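Local coordinates for phenol hydroxylase component phO (Pseudomonas stutzeri, PDB 3U52), which probably serves as a small accessory subunit of the multicomponent phenol hydroxylase complex, which hydroxylates phenol to catechol, at residues E[22-27]-E[42-47]. Residues are numbered along the deposited sequence; the frame is centred on the assembly and turned at random.
Sequences GMQLLY and LLVQPG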
loop_
_atom_site.group_PDB
_atom_site.type_symbol
_atom_site.label_atom_id
_atom_site.label_comp_id
_atom_site.label_asym_id
_atom_site.label_seq_id
_atom_site.Cartn_x
_atom_site.Cartn_y
_atom_site.Cartn_z
ATOM N N GLY E 22 28.421 41.610 -33.374
ATOM C CA GLY E 22 29.172 42.862 -33.354
ATOM C C GLY E 22 29.647 43.257 -31.972
ATOM O O GLY E 22 30.555 44.090 -31.849
ATOM N N MET E 23 29.031 42.680 -30.939
ATOM C CA MET E 23 29.375 43.012 -29.557
ATOM C C MET E 23 30.464 42.111 -29.007
ATOM O O MET E 23 30.994 41.245 -29.708
ATOM C CB MET E 23 28.139 42.925 -28.686
ATOM C CG MET E 23 26.913 43.423 -29.370
ATOM S SD MET E 23 26.516 45.021 -28.689
ATOM C CE MET E 23 24.767 44.751 -28.395
ATOM N N GLN E 24 30.815 42.323 -27.747
ATOM C CA GLN E 24 31.746 41.448 -27.104
ATOM C C GLN E 24 31.302 41.287 -25.645
ATOM O O GLN E 24 30.652 42.176 -25.078
ATOM C CB GLN E 24 33.196 41.997 -27.219
ATOM C CG GLN E 24 33.495 43.208 -26.322
ATOM C CD GLN E 24 34.810 43.892 -26.717
ATOM O OE1 GLN E 24 35.321 43.673 -27.811
ATOM N NE2 GLN E 24 35.355 44.702 -25.832
ATOM N N LEU E 25 31.648 40.149 -25.053
ATOM C CA LEU E 25 31.463 39.911 -23.589
ATOM C C LEU E 25 32.538 40.634 -22.787
ATOM O O LEU E 25 33.714 40.629 -23.145
ATOM C CB LEU E 25 31.548 38.400 -23.264
ATOM C CG LEU E 25 30.323 37.572 -23.715
ATOM C CD1 LEU E 25 30.644 36.099 -23.598
ATOM C CD2 LEU E 25 29.036 37.982 -22.968
ATOM N N LEU E 26 32.113 41.228 -21.685
ATOM C CA LEU E 26 33.020 41.838 -20.733
ATOM C C LEU E 26 32.541 41.477 -19.319
ATOM O O LEU E 26 31.341 41.571 -19.000
ATOM C CB LEU E 26 33.020 43.366 -20.906
ATOM C CG LEU E 26 33.791 44.200 -19.876
ATOM C CD1 LEU E 26 35.276 43.907 -19.875
ATOM C CD2 LEU E 26 33.555 45.702 -20.145
ATOM N N TYR E 27 33.482 41.142 -18.452
ATOM C CA TYR E 27 33.135 40.826 -17.071
ATOM C C TYR E 27 33.701 41.868 -16.176
ATOM O O TYR E 27 34.830 42.284 -16.383
ATOM C CB TYR E 27 33.751 39.469 -16.659
ATOM C CG TYR E 27 33.345 38.297 -17.524
ATOM C CD1 TYR E 27 32.031 37.805 -17.507
ATOM C CD2 TYR E 27 34.265 37.687 -18.359
ATOM C CE1 TYR E 27 31.661 36.723 -18.320
ATOM C CE2 TYR E 27 33.899 36.625 -19.187
ATOM C CZ TYR E 27 32.602 36.152 -19.165
ATOM O OH TYR E 27 32.274 35.060 -19.977
ATOM N N LEU E 42 28.671 41.276 -18.971
ATOM C CA LEU E 42 28.063 42.327 -19.783
ATOM C C LEU E 42 28.281 42.089 -21.306
ATOM O O LEU E 42 29.280 41.456 -21.713
ATOM C CB LEU E 42 28.649 43.678 -19.359
ATOM C CG LEU E 42 28.731 43.912 -17.843
ATOM C CD1 LEU E 42 29.772 45.009 -17.583
ATOM C CD2 LEU E 42 27.384 44.329 -17.293
ATOM N N LEU E 43 27.332 42.574 -22.119
ATOM C CA LEU E 43 27.441 42.597 -23.570
ATOM C C LEU E 43 27.489 44.069 -23.938
ATOM O O LEU E 43 26.573 44.849 -23.631
ATOM C CB LEU E 43 26.229 41.955 -24.244
ATOM C CG LEU E 43 26.494 41.643 -25.734
ATOM C CD1 LEU E 43 27.447 40.472 -25.886
ATOM C CD2 LEU E 43 25.227 41.392 -26.523
ATOM N N VAL E 44 28.548 44.404 -24.660
ATOM C CA VAL E 44 29.081 45.756 -24.748
ATOM C C VAL E 44 29.540 46.003 -26.208
ATOM O O VAL E 44 29.953 45.057 -26.907
ATOM C CB VAL E 44 30.236 45.781 -23.707
ATOM C CG1 VAL E 44 31.632 45.827 -24.276
ATOM C CG2 VAL E 44 29.958 46.610 -22.515
ATOM N N GLN E 45 29.442 47.256 -26.665
ATOM C CA GLN E 45 29.915 47.619 -28.022
ATOM C C GLN E 45 31.404 47.932 -27.912
ATOM O O GLN E 45 31.774 48.847 -27.183
ATOM C CB GLN E 45 29.144 48.832 -28.607
ATOM C CG GLN E 45 27.686 49.106 -28.050
ATOM C CD GLN E 45 26.527 48.462 -28.860
ATOM O OE1 GLN E 45 26.719 47.994 -30.000
ATOM N NE2 GLN E 45 25.308 48.436 -28.257
ATOM N N PRO E 46 32.268 47.193 -28.633
ATOM C CA PRO E 46 33.722 47.432 -28.574
ATOM C C PRO E 46 34.112 48.905 -28.905
ATOM O O PRO E 46 35.183 49.384 -28.515
ATOM C CB PRO E 46 34.287 46.455 -29.606
ATOM C CG PRO E 46 33.103 45.934 -30.389
ATOM C CD PRO E 46 31.910 46.109 -29.571
ATOM N N GLY E 47 33.219 49.624 -29.574
ATOM C CA GLY E 47 33.448 51.028 -29.868
ATOM C C GLY E 47 33.078 52.026 -28.773
ATOM O O GLY E 47 33.484 53.199 -28.853
#
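Met-23 lies across Leu-43 at about a right angle, its CB 3.6 Å from Leu-43 CG, and its thioether then runs alongside the amide of Gln-45, the two chains pointing the same way. With CG anti to its own carbonyl carbon (chi1 -38°) and bends at the next two torsions, the flexible methionine can follow both neighbours; SD comes 3.4 Å from Gln-45 CD, while CE also reaches Leu-43 CD2. Leu-43 suits its middle place because its branched end spans Met-23 on one flank and Leu-25 on the other, where Leu-25 CD2 and Leu-43 CD1 are 4.2 Å apart.

On the opposite face, Gln-24 slides past Pro-46 in the reverse direction. Its aliphatic CG packs 3.8 Å from Val-44 CG1, and its amide passes the proline ring, with OE1 3.5 Å from Pro-46 CB. The long extended side chain thus brings NE2 to the backbone O of Ile-98, which satisfies it in a buried setting. Leu-26, Leu-42 and Val-44 share this face and are covered by helix 50-62.

In this antiparallel beta hairpin Gln-24/Val-44 and Leu-26/Leu-42 are hydrogen-bonded pairs, each bonded in both directions; Leu-42 N to Leu-26 O is 2.7 Å and fairly straight (160° at the hydrogen). Leu-25/Leu-43 between them is a non-hydrogen-bonded pair. Pro-46, lacking an N-H, suits the place where strand 40-44 has ended. Every hydrogen bond between the segments is thus backbone to backbone, so the side chains meet by apolar packing and the close Met-23 SD approach to the Gln-45 amide.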